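PDB 3IWA: FAD-dependent pyridine nucleotide-disulphide oxidoreductase from Desulfovibrio vulgaris, which probably catalyses redox reactions with NADH or NADPH as electron donor and FAD as cofactor, as in other pyridine nucleotide-disulphide oxidoreductases. Local coordinates for residues Gly157-Ala162 and Ala247-Leu252; His5-Gly10 and Asp115-Ala120; Ile92-His97 and Ala266-Asp271; Lys124-Pro129 and Gly255-Thr260. All coordinates share one frame; numbering follows the deposited sequence. Where two conformers were deposited one is given.

Contact 1. Residues Gly157-Ala162 and Ala247-Leu252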
loop_
_atom_site.group_PDB
_atom_site.type_symbol
_atom_site.label_atom_id
_atom_site.label_comp_id
_atom_site.label_asym_id
_atom_site.label_seq_id
_atom_site.Cartn_x
_atom_site.Cartn_y
_atom_site.Cartn_z
ATOM N N GLY A 157 -25.543 30.955 9.100
ATOM C CA GLY A 157 -26.047 31.823 10.158
ATOM C C GLY A 157 -26.830 31.142 11.270
ATOM O O GLY A 157 -27.362 31.826 12.146
ATOM N N GLU A 158 -26.907 29.808 11.246
ATOM C CA GLU A 158 -27.679 29.042 12.249
ATOM C C GLU A 158 -26.932 28.838 13.577
ATOM O O GLU A 158 -27.526 28.907 14.656
ATOM C CB GLU A 158 -28.026 27.653 11.715
ATOM C CG GLU A 158 -29.076 27.588 10.628
ATOM C CD GLU A 158 -29.603 26.153 10.411
ATOM O OE1 GLU A 158 -30.591 25.980 9.655
ATOM O OE2 GLU A 158 -29.036 25.197 10.999
ATOM N N VAL A 159 -25.637 28.542 13.467
ATOM C CA VAL A 159 -24.784 28.211 14.613
ATOM C C VAL A 159 -23.692 29.278 14.756
ATOM O O VAL A 159 -23.097 29.701 13.778
ATOM C CB VAL A 159 -24.160 26.800 14.450
ATOM C CG1 VAL A 159 -23.216 26.484 15.598
ATOM C CG2 VAL A 159 -25.254 25.743 14.363
ATOM N N SER A 160 -23.456 29.720 15.983
ATOM C CA SER A 160 -22.456 30.736 16.263
ATOM C C SER A 160 -21.266 30.067 16.902
ATOM O O SER A 160 -20.131 30.254 16.463
ATOM C CB SER A 160 -23.013 31.826 17.209
ATOM O OG SER A 160 -21.982 32.737 17.617
ATOM N N LYS A 161 -21.522 29.282 17.946
ATOM C CA LYS A 161 -20.436 28.572 18.611
ATOM C C LYS A 161 -20.682 27.074 18.764
ATOM O O LYS A 161 -21.734 26.641 19.252
ATOM C CB LYS A 161 -20.127 29.222 19.952
ATOM C CG LYS A 161 -19.591 30.661 19.825
ATOM C CD LYS A 161 -18.608 31.033 20.930
ATOM C CE LYS A 161 -17.954 32.388 20.654
ATOM N NZ LYS A 161 -18.459 33.462 21.545
ATOM N N ALA A 162 -19.684 26.300 18.324
ATOM C CA ALA A 162 -19.665 24.846 18.453
ATOM C C ALA A 162 -18.542 24.413 19.391
ATOM O O ALA A 162 -17.401 24.825 19.221
ATOM C CB ALA A 162 -19.498 24.180 17.101
ATOM N N ALA A 247 -21.417 27.815 23.945
ATOM C CA ALA A 247 -21.758 26.951 22.830
ATOM C C ALA A 247 -23.256 26.874 22.639
ATOM O O ALA A 247 -23.963 26.532 23.566
ATOM C CB ALA A 247 -21.219 25.543 23.053
ATOM N N ASP A 248 -23.727 27.157 21.427
ATOM C CA ASP A 248 -25.105 26.849 21.053
ATOM C C ASP A 248 -25.213 25.488 20.355
ATOM O O ASP A 248 -26.301 24.993 20.111
ATOM C CB ASP A 248 -25.741 27.973 20.201
ATOM C CG ASP A 248 -24.829 28.471 19.082
ATOM O OD1 ASP A 248 -25.093 28.203 17.888
ATOM O OD2 ASP A 248 -23.851 29.158 19.386
ATOM N N LEU A 249 -24.079 24.903 20.004
ATOM C CA LEU A 249 -24.019 23.503 19.508
ATOM C C LEU A 249 -22.882 22.788 20.235
ATOM O O LEU A 249 -21.764 23.284 20.269
ATOM C CB LEU A 249 -23.757 23.461 17.994
ATOM C CG LEU A 249 -23.650 22.082 17.332
ATOM C CD1 LEU A 249 -25.005 21.395 17.242
ATOM C CD2 LEU A 249 -23.030 22.210 15.957
ATOM N N VAL A 250 -23.194 21.627 20.792
ATOM C CA VAL A 250 -22.228 20.760 21.425
ATOM C C VAL A 250 -22.294 19.368 20.781
ATOM O O VAL A 250 -23.345 18.709 20.790
ATOM C CB VAL A 250 -22.483 20.653 22.937
ATOM C CG1 VAL A 250 -21.557 19.646 23.554
ATOM C CG2 VAL A 250 -22.344 22.038 23.592
ATOM N N ILE A 251 -21.175 18.952 20.199
ATOM C CA ILE A 251 -21.065 17.659 19.542
ATOM C C ILE A 251 -20.445 16.664 20.525
ATOM O O ILE A 251 -19.369 16.905 21.054
ATOM C CB ILE A 251 -20.190 17.769 18.286
ATOM C CG1 ILE A 251 -20.686 18.886 17.357
ATOM C CG2 ILE A 251 -20.181 16.487 17.521
ATOM C CD1 ILE A 251 -22.015 18.592 16.714
ATOM N N LEU A 252 -21.154 15.580 20.806
ATOM C CA LEU A 252 -20.615 14.476 21.590
ATOM C C LEU A 252 -19.935 13.457 20.646
ATOM O O LEU A 252 -20.602 12.781 19.854
ATOM C CB LEU A 252 -21.713 13.791 22.421
ATOM C CG LEU A 252 -22.475 14.646 23.444
ATOM C CD1 LEU A 252 -23.350 13.741 24.298
ATOM C CD2 LEU A 252 -21.572 15.494 24.332
#

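Contact 2. Residues His5-Gly10 and Asp115-Ala120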
loop_
_atom_site.group_PDB
_atom_site.type_symbol
_atom_site.label_atom_id
_atom_site.label_comp_id
_atom_site.label_asym_id
_atom_site.label_seq_id
_atom_site.Cartn_x
_atom_site.Cartn_y
_atom_site.Cartn_z
ATOM N N HIS A 5 -36.938 -16.152 4.267
ATOM C CA HIS A 5 -37.173 -14.800 4.750
ATOM C C HIS A 5 -36.015 -14.411 5.648
ATOM O O HIS A 5 -35.629 -15.130 6.578
ATOM C CB HIS A 5 -38.500 -14.635 5.495
ATOM C CG HIS A 5 -38.855 -13.201 5.766
ATOM N ND1 HIS A 5 -39.671 -12.810 6.808
ATOM C CD2 HIS A 5 -38.489 -12.063 5.128
ATOM C CE1 HIS A 5 -39.802 -11.494 6.792
ATOM N NE2 HIS A 5 -39.088 -11.016 5.787
ATOM N N VAL A 6 -35.430 -13.274 5.344
ATOM C CA VAL A 6 -34.389 -12.747 6.179
ATOM C C VAL A 6 -34.880 -11.411 6.704
ATOM O O VAL A 6 -35.409 -10.595 5.954
ATOM C CB VAL A 6 -33.091 -12.578 5.404
ATOM C CG1 VAL A 6 -32.099 -11.704 6.196
ATOM C CG2 VAL A 6 -32.530 -13.936 5.097
ATOM N N VAL A 7 -34.700 -11.207 8.003
ATOM C CA VAL A 7 -35.009 -9.940 8.635
ATOM C C VAL A 7 -33.685 -9.230 9.002
ATOM O O VAL A 7 -32.780 -9.832 9.529
ATOM C CB VAL A 7 -35.871 -10.175 9.879
ATOM C CG1 VAL A 7 -35.969 -8.896 10.730
ATOM C CG2 VAL A 7 -37.254 -10.663 9.444
ATOM N N VAL A 8 -33.606 -7.948 8.705
ATOM C CA VAL A 8 -32.429 -7.157 8.981
ATOM C C VAL A 8 -32.843 -6.012 9.896
ATOM O O VAL A 8 -33.722 -5.258 9.545
ATOM C CB VAL A 8 -31.837 -6.605 7.660
ATOM C CG1 VAL A 8 -30.727 -5.678 7.941
ATOM C CG2 VAL A 8 -31.368 -7.736 6.805
ATOM N N ILE A 9 -32.204 -5.894 11.058
ATOM C CA ILE A 9 -32.508 -4.840 12.008
ATOM C C ILE A 9 -31.420 -3.794 12.046
ATOM O O ILE A 9 -30.317 -4.045 12.522
ATOM C CB ILE A 9 -32.654 -5.365 13.421
ATOM C CG1 ILE A 9 -33.874 -6.248 13.538
ATOM C CG2 ILE A 9 -32.781 -4.201 14.429
ATOM C CD1 ILE A 9 -33.872 -7.008 14.782
ATOM N N GLY A 10 -31.777 -2.601 11.608
ATOM C CA GLY A 10 -30.890 -1.454 11.587
ATOM C C GLY A 10 -30.649 -1.092 10.142
ATOM O O GLY A 10 -30.487 -1.964 9.289
ATOM N N ASP A 115 -36.053 -16.823 8.768
ATOM C CA ASP A 115 -35.112 -17.933 8.614
ATOM C C ASP A 115 -33.714 -17.508 9.066
ATOM O O ASP A 115 -32.986 -18.308 9.629
ATOM C CB ASP A 115 -35.053 -18.362 7.151
ATOM C CG ASP A 115 -36.402 -18.866 6.645
ATOM O OD1 ASP A 115 -36.638 -20.062 6.877
ATOM O OD2 ASP A 115 -37.196 -18.079 6.030
ATOM N N LYS A 116 -33.344 -16.255 8.778
ATOM C CA LYS A 116 -32.074 -15.714 9.198
ATOM C C LYS A 116 -32.298 -14.279 9.607
ATOM O O LYS A 116 -33.097 -13.600 9.009
ATOM C CB LYS A 116 -31.038 -15.759 8.064
ATOM C CG LYS A 116 -30.708 -17.132 7.497
ATOM C CD LYS A 116 -29.998 -18.030 8.463
ATOM C CE LYS A 116 -29.963 -19.466 7.926
ATOM N NZ LYS A 116 -29.276 -20.412 8.878
ATOM N N LEU A 117 -31.580 -13.841 10.624
ATOM C CA LEU A 117 -31.638 -12.455 11.105
ATOM C C LEU A 117 -30.265 -11.766 11.008
ATOM O O LEU A 117 -29.221 -12.369 11.271
ATOM C CB LEU A 117 -32.091 -12.451 12.564
ATOM C CG LEU A 117 -32.388 -11.136 13.297
ATOM C CD1 LEU A 117 -33.492 -10.280 12.623
ATOM C CD2 LEU A 117 -32.758 -11.455 14.746
ATOM N N VAL A 118 -30.270 -10.498 10.639
ATOM C CA VAL A 118 -29.055 -9.709 10.700
ATOM C C VAL A 118 -29.232 -8.541 11.676
ATOM O O VAL A 118 -30.117 -7.729 11.487
ATOM C CB VAL A 118 -28.654 -9.130 9.316
ATOM C CG1 VAL A 118 -27.449 -8.106 9.460
ATOM C CG2 VAL A 118 -28.352 -10.233 8.336
ATOM N N LEU A 119 -28.346 -8.465 12.669
ATOM C CA LEU A 119 -28.293 -7.376 13.610
ATOM C C LEU A 119 -27.267 -6.311 13.208
ATOM O O LEU A 119 -26.083 -6.518 13.265
ATOM C CB LEU A 119 -28.023 -7.924 15.008
ATOM C CG LEU A 119 -29.018 -9.001 15.509
ATOM C CD1 LEU A 119 -28.672 -9.476 16.889
ATOM C CD2 LEU A 119 -30.442 -8.457 15.492
ATOM N N ALA A 120 -27.758 -5.169 12.753
ATOM C CA ALA A 120 -26.923 -4.039 12.418
ATOM C C ALA A 120 -27.302 -2.907 13.344
ATOM O O ALA A 120 -27.836 -1.909 12.911
ATOM C CB ALA A 120 -27.151 -3.643 10.976
#

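Contact 3. Residues Ile92-His97 and Ala266-Asp271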
loop_
_atom_site.group_PDB
_atom_site.type_symbol
_atom_site.label_atom_id
_atom_site.label_comp_id
_atom_site.label_asym_id
_atom_site.label_seq_id
_atom_site.Cartn_x
_atom_site.Cartn_y
_atom_site.Cartn_z
ATOM N N ILE A 92 -36.420 -10.505 20.415
ATOM C CA ILE A 92 -36.106 -11.595 19.522
ATOM C C ILE A 92 -36.390 -12.906 20.227
ATOM O O ILE A 92 -35.911 -13.124 21.324
ATOM C CB ILE A 92 -34.631 -11.557 19.088
ATOM C CG1 ILE A 92 -34.381 -10.317 18.230
ATOM C CG2 ILE A 92 -34.257 -12.831 18.293
ATOM C CD1 ILE A 92 -32.964 -10.100 17.900
ATOM N N ASP A 93 -37.160 -13.782 19.593
ATOM C CA ASP A 93 -37.336 -15.130 20.118
ATOM C C ASP A 93 -36.597 -16.049 19.188
ATOM O O ASP A 93 -37.054 -16.340 18.092
ATOM C CB ASP A 93 -38.819 -15.510 20.223
ATOM C CG ASP A 93 -39.044 -16.853 20.934
ATOM O OD1 ASP A 93 -38.072 -17.609 21.154
ATOM O OD2 ASP A 93 -40.218 -17.159 21.256
ATOM N N ARG A 94 -35.450 -16.503 19.665
ATOM C CA ARG A 94 -34.537 -17.318 18.877
ATOM C C ARG A 94 -35.062 -18.720 18.586
ATOM O O ARG A 94 -34.961 -19.198 17.446
ATOM C CB ARG A 94 -33.198 -17.406 19.591
ATOM C CG ARG A 94 -32.455 -16.110 19.535
ATOM C CD ARG A 94 -31.450 -16.066 20.618
ATOM N NE ARG A 94 -30.553 -17.199 20.530
ATOM C CZ ARG A 94 -29.775 -17.592 21.522
ATOM N NH1 ARG A 94 -29.799 -16.938 22.673
ATOM N NH2 ARG A 94 -28.974 -18.630 21.366
ATOM N N ALA A 95 -35.617 -19.383 19.602
ATOM C CA ALA A 95 -36.174 -20.741 19.418
ATOM C C ALA A 95 -37.304 -20.736 18.374
ATOM O O ALA A 95 -37.344 -21.590 17.471
ATOM C CB ALA A 95 -36.668 -21.313 20.751
ATOM N N ALA A 96 -38.186 -19.742 18.490
ATOM C CA ALA A 96 -39.314 -19.557 17.572
ATOM C C ALA A 96 -39.007 -18.843 16.242
ATOM O O ALA A 96 -39.882 -18.774 15.364
ATOM C CB ALA A 96 -40.426 -18.794 18.302
ATOM N N HIS A 97 -37.808 -18.272 16.117
ATOM C CA HIS A 97 -37.407 -17.486 14.939
ATOM C C HIS A 97 -38.424 -16.382 14.615
ATOM O O HIS A 97 -38.956 -16.277 13.509
ATOM C CB HIS A 97 -37.164 -18.406 13.739
ATOM C CG HIS A 97 -35.960 -19.292 13.888
ATOM N ND1 HIS A 97 -35.863 -20.271 14.852
ATOM C CD2 HIS A 97 -34.797 -19.338 13.194
ATOM C CE1 HIS A 97 -34.696 -20.883 14.746
ATOM N NE2 HIS A 97 -34.028 -20.333 13.749
ATOM N N ALA A 266 -32.065 -11.182 24.126
ATOM C CA ALA A 266 -32.267 -12.387 23.335
ATOM C C ALA A 266 -31.390 -13.538 23.813
ATOM O O ALA A 266 -31.658 -14.672 23.478
ATOM C CB ALA A 266 -32.024 -12.104 21.882
ATOM N N GLY A 267 -30.351 -13.243 24.590
ATOM C CA GLY A 267 -29.445 -14.277 25.131
ATOM C C GLY A 267 -28.172 -14.492 24.316
ATOM O O GLY A 267 -27.472 -15.496 24.470
ATOM N N LEU A 268 -27.856 -13.540 23.459
ATOM C CA LEU A 268 -26.701 -13.676 22.614
ATOM C C LEU A 268 -25.434 -13.404 23.439
ATOM O O LEU A 268 -25.415 -12.558 24.340
ATOM C CB LEU A 268 -26.812 -12.766 21.388
ATOM C CG LEU A 268 -27.904 -13.118 20.369
ATOM C CD1 LEU A 268 -27.738 -12.276 19.174
ATOM C CD2 LEU A 268 -27.917 -14.588 19.954
ATOM N N GLU A 269 -24.388 -14.153 23.130
ATOM C CA GLU A 269 -23.091 -13.973 23.779
ATOM C C GLU A 269 -22.503 -12.606 23.420
ATOM O O GLU A 269 -22.394 -12.226 22.243
ATOM C CB GLU A 269 -22.115 -15.138 23.428
ATOM C CG GLU A 269 -22.336 -16.448 24.228
ATOM C CD GLU A 269 -22.180 -16.268 25.741
ATOM O OE1 GLU A 269 -21.179 -15.632 26.173
ATOM O OE2 GLU A 269 -23.049 -16.759 26.504
ATOM N N LEU A 270 -22.195 -11.866 24.471
ATOM C CA LEU A 270 -21.729 -10.505 24.398
ATOM C C LEU A 270 -20.442 -10.464 25.209
ATOM O O LEU A 270 -20.273 -11.266 26.118
ATOM C CB LEU A 270 -22.728 -9.534 25.027
ATOM C CG LEU A 270 -24.138 -9.410 24.473
ATOM C CD1 LEU A 270 -24.824 -8.166 25.084
ATOM C CD2 LEU A 270 -24.177 -9.360 22.936
ATOM N N ASP A 271 -19.537 -9.552 24.856
ATOM C CA ASP A 271 -18.315 -9.334 25.628
ATOM C C ASP A 271 -18.605 -8.365 26.783
ATOM O O ASP A 271 -19.710 -7.816 26.857
ATOM C CB ASP A 271 -17.145 -8.901 24.696
ATOM C CG ASP A 271 -17.119 -7.418 24.361
ATOM O OD1 ASP A 271 -18.019 -6.640 24.751
ATOM O OD2 ASP A 271 -16.155 -7.023 23.668
#

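Contact 4. Residues Lys124-Pro129 and Gly255-Thr260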
loop_
_atom_site.group_PDB
_atom_site.type_symbol
_atom_site.label_atom_id
_atom_site.label_comp_id
_atom_site.label_asym_id
_atom_site.label_seq_id
_atom_site.Cartn_x
_atom_site.Cartn_y
_atom_site.Cartn_z
ATOM N N LYS A 124 -24.026 3.701 20.431
ATOM C CA LYS A 124 -24.570 4.897 21.088
ATOM C C LYS A 124 -23.399 5.681 21.653
ATOM O O LYS A 124 -22.403 5.090 22.111
ATOM C CB LYS A 124 -25.560 4.564 22.237
ATOM C CG LYS A 124 -25.341 3.176 22.889
ATOM C CD LYS A 124 -25.817 3.040 24.349
ATOM C CE LYS A 124 -25.403 1.658 24.917
ATOM N NZ LYS A 124 -25.605 1.477 26.397
ATOM N N ALA A 125 -23.543 7.005 21.618
ATOM C CA ALA A 125 -22.558 7.934 22.132
ATOM C C ALA A 125 -22.387 7.741 23.640
ATOM O O ALA A 125 -23.379 7.596 24.387
ATOM C CB ALA A 125 -22.951 9.387 21.791
ATOM N N ASN A 126 -21.129 7.667 24.073
ATOM C CA ASN A 126 -20.827 7.740 25.499
ATOM C C ASN A 126 -21.172 9.165 26.001
ATOM O O ASN A 126 -20.796 10.193 25.390
ATOM C CB ASN A 126 -19.359 7.408 25.786
ATOM C CG ASN A 126 -19.031 5.909 25.648
ATOM O OD1 ASN A 126 -19.905 5.063 25.440
ATOM N ND2 ASN A 126 -17.748 5.587 25.782
ATOM N N ARG A 127 -21.912 9.212 27.098
ATOM C CA ARG A 127 -22.414 10.481 27.635
ATOM C C ARG A 127 -21.878 10.629 29.044
ATOM O O ARG A 127 -22.147 9.778 29.867
ATOM C CB ARG A 127 -23.945 10.460 27.637
ATOM C CG ARG A 127 -24.576 11.649 26.969
ATOM C CD ARG A 127 -25.669 11.231 26.001
ATOM N NE ARG A 127 -26.414 12.412 25.553
ATOM C CZ ARG A 127 -27.173 12.471 24.462
ATOM N NH1 ARG A 127 -27.797 13.606 24.158
ATOM N NH2 ARG A 127 -27.303 11.412 23.672
ATOM N N PRO A 128 -21.081 11.686 29.311
ATOM C CA PRO A 128 -20.603 11.952 30.667
ATOM C C PRO A 128 -21.771 12.112 31.640
ATOM O O PRO A 128 -22.759 12.752 31.289
ATOM C CB PRO A 128 -19.869 13.288 30.532
ATOM C CG PRO A 128 -19.512 13.399 29.138
ATOM C CD PRO A 128 -20.571 12.686 28.358
ATOM N N PRO A 129 -21.658 11.529 32.851
ATOM C CA PRO A 129 -22.744 11.600 33.845
ATOM C C PRO A 129 -22.764 12.962 34.537
ATOM O O PRO A 129 -22.492 13.081 35.744
ATOM C CB PRO A 129 -22.415 10.468 34.811
ATOM C CG PRO A 129 -20.890 10.352 34.734
ATOM C CD PRO A 129 -20.459 10.854 33.383
ATOM N N GLY A 255 -16.475 8.785 21.928
ATOM C CA GLY A 255 -16.471 7.326 21.932
ATOM C C GLY A 255 -17.855 6.732 22.176
ATOM O O GLY A 255 -18.778 7.403 22.657
ATOM N N VAL A 256 -17.975 5.450 21.869
ATOM C CA VAL A 256 -19.256 4.814 21.690
ATOM C C VAL A 256 -19.318 3.494 22.410
ATOM O O VAL A 256 -18.290 2.915 22.751
ATOM C CB VAL A 256 -19.508 4.574 20.196
ATOM C CG1 VAL A 256 -19.383 5.909 19.417
ATOM C CG2 VAL A 256 -18.540 3.491 19.630
ATOM N N SER A 257 -20.537 3.038 22.674
ATOM C CA SER A 257 -20.767 1.704 23.205
ATOM C C SER A 257 -21.705 0.996 22.260
ATOM O O SER A 257 -22.539 1.643 21.631
ATOM C CB SER A 257 -21.369 1.747 24.611
ATOM O OG SER A 257 -20.369 1.464 25.590
ATOM N N PRO A 258 -21.566 -0.331 22.145
ATOM C CA PRO A 258 -22.444 -1.063 21.261
ATOM C C PRO A 258 -23.905 -0.953 21.709
ATOM O O PRO A 258 -24.202 -1.115 22.887
ATOM C CB PRO A 258 -21.934 -2.512 21.379
ATOM C CG PRO A 258 -20.582 -2.419 21.904
ATOM C CD PRO A 258 -20.565 -1.213 22.769
ATOM N N ASN A 259 -24.790 -0.678 20.756
ATOM C CA ASN A 259 -26.227 -0.535 21.011
ATOM C C ASN A 259 -26.959 -1.893 21.043
ATOM O O ASN A 259 -27.830 -2.131 20.236
ATOM C CB ASN A 259 -26.835 0.362 19.917
ATOM C CG ASN A 259 -28.307 0.783 20.218
ATOM O OD1 ASN A 259 -28.755 0.674 21.342
ATOM N ND2 ASN A 259 -29.032 1.278 19.197
ATOM N N THR A 260 -26.612 -2.744 22.006
ATOM C CA THR A 260 -26.920 -4.192 21.973
ATOM C C THR A 260 -27.985 -4.742 22.999
ATOM O O THR A 260 -28.104 -5.962 23.195
ATOM C CB THR A 260 -25.599 -4.996 22.125
ATOM O OG1 THR A 260 -24.917 -4.515 23.268
ATOM C CG2 THR A 260 -24.689 -4.788 20.923
HETATM O O HOH W 1 -19.638 10.113 22.707
#

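Contact 1. Residues Gly157-Ala162 and Ala247-Leu252
Asp248 turns its carboxylate back over the start of the neighbouring strand and grips two successive backbone N-H groups of residues 157-162. Its OD1 takes the N-H of Ser160 on the syn lone pair, with OD1 to Ser160 N 2.9 Å and an angle at the hydrogen of 164°. OD2 holds Lys161 N at 2.7 Å, also on the syn side, although this donor sits 24° out of the carboxylate plane. With CG between the backbone N and the carbonyl carbon (chi1 46°), the crowded position, the short side chain reaches across. The backbone returns the bond: Lys161 O accepts Leu249 N at 3.0 Å and, weakly, Asp248 N. From Ala162 and Leu249 onward the two strands run as parallel neighbours in the five-stranded sheet of a Rossmann-type domain, which in this family probably binds the pyridine nucleotide; strand 185-189 flanks Ala162 on its other edge. Leu249 and Ala162 put their side chains on the same face, CD2 of Leu249 lying 4.2 Å from CB of Ala162. Val159 crosses Leu249 at an angle, its CG1 3.9 Å from Leu249 CB and close to Asp248 OD1. Thr139 of strand 138-140 meets Leu249, and Ile184 packs on Val159 and Ala162.

Contact 2. Residues His5-Gly10 and Asp115-Ala120
Val7 and Leu117 are paired on adjacent parallel strands, 5-9 and 116-119, their side chains on the same face. Leu117 has CG anti to its backbone N (chi1 -174°), which swings the isobutyl end toward the partner strand. Its CB lies 4.1 Å from Val7 O, and CG remains beside the same oxygen. CD1 goes farthest, 3.2 Å from Val7 O and 3.4 Å from Val7 CG1, a tight carbon contact, and touches Ile9 CD1 at 3.9 Å; CD2 turns to Ile92 of strand 87-93. Ile9 CD1 also meets Leu119 CD2 at 3.8 Å, side by side. Val8 and Val118 run alongside each other on the opposite face, where helix 314-326 packs on Val118. The backbone ladder, from Val7 N to Lys116 O through to Ala120 N to Ile9 O, is regular, as in the central sheet of a Rossmann-type FAD domain. At the N-terminal end Asp115 OD2 takes His5 N at 2.6 Å from the anti side, 26° out of the carboxylate plane, while Asp115 N bonds His5 O. In one conformer, the His5 ring turns away to Thr32 and Lys113 O, and Lys116 NZ forms a salt bridge with Asp288. Polar and charged groups thus gather at that end, while aliphatic side chains fill both faces; alternate amides bond across this pair, and those of Val6 and Val8 are tied to strand 30-34.

Contact 3. Residues Ile92-His97 and Ala266-Asp271
Arg94 reaches across to the end of helix 261-266, its guanidinium meeting the backbone of Ala266 and the side chain of Leu268. In the conformer described, CG stands anti to the carbonyl carbon (chi1 -72°), and the chain then bends at chi3 (56°), which brings NH1 round to Ala266 O at 3.0 Å. This bond is nearly straight at the hydrogen, 167°, and the oxygen lies in the guanidinium plane, though the donor is tilted from the plane of the carbonyl. Arg94 CD also passes 3.2 Å from Ala266 O. Over one face of the guanidinium sits Leu268 CD2, 3.8 Å from NE and offset toward the rim. NE has a second partner, a salt bridge to Asp286, so in this conformer the group is held at two of its nitrogens. Within the strand, Ile92 brings its CB to within 3.9 Å of Ala266 CB, and its side chain also touches Leu262 of the helix. Gly267 has positive phi and, with no side chain, passes close by the arginine. The arrangement is a Schellman motif closing helix 261-266, with an arginine just after strand 87-93 binding the carbonyl of Ala266, just before the glycine.

Contact 4. Residues Lys124-Pro129 and Gly255-Thr260
Lys124 and Ser257 form an antiparallel hydrogen-bonded pair, Lys124 N to Ser257 O and Ser257 N to Lys124 O both at 2.8 Å, followed by the non-hydrogen-bonded pair of Ala125 with Val256. A third backbone bond, Asn126 N to Gly255 O at 2.8 Å, extends the pairing past the last strand residue. The same oxygen receives a bond from a water that also donates to Asn126 O, so Gly255 O is gripped twice. The Lys124 chain is extended beyond CG and runs over the partner strand: CG comes near Ser257 O, then CE meets Pro258 O at 3.6 Å and lies 4.0 Å from Ser257 CB. The two segments make a small two-stranded ribbon, 123-125 with 256-258, where the chain passes between the FAD-type and nucleotide-type domains usual in this family. Asn126 leans toward the ribbon, its CG anti to the carbonyl carbon (chi1 -74°), which puts OD1 over the peptide of Val256, 3.5 Å from Val256 C. Its CB approaches Gly255 O at 3.2 Å. Val256 points away overall, yet its CB touches Lys124 O at 3.5 Å, and its side chain packs on Thr142 and Phe308. Ala125 turns from the pairing to Pro140 of strand 138-140, while Asn259 ND2 makes a weak bond to Leu121 O.

In the fold
Contacts 2 and 3 are neighbours, about 12 Å between centres: Ile92 packs on Leu117 and Leu119, and Leu268 on Leu119, so strand 87-93 and the turn after helix 261-266 lie against one face of the parallel sheet of contact 2. Contact 1 belongs to a second parallel sheet, its centre about 37 Å from that of contact 2. Contact 4 lies between, its centre about 21 Å from that of contact 1 and 23 Å from contact 2's. The chain thus leaves the first sheet through 124-129, builds the second, and returns through 255-260 to helix 261-266 and the 266-271 half of contact 3, consistent with a nucleotide domain inserted into an FAD domain.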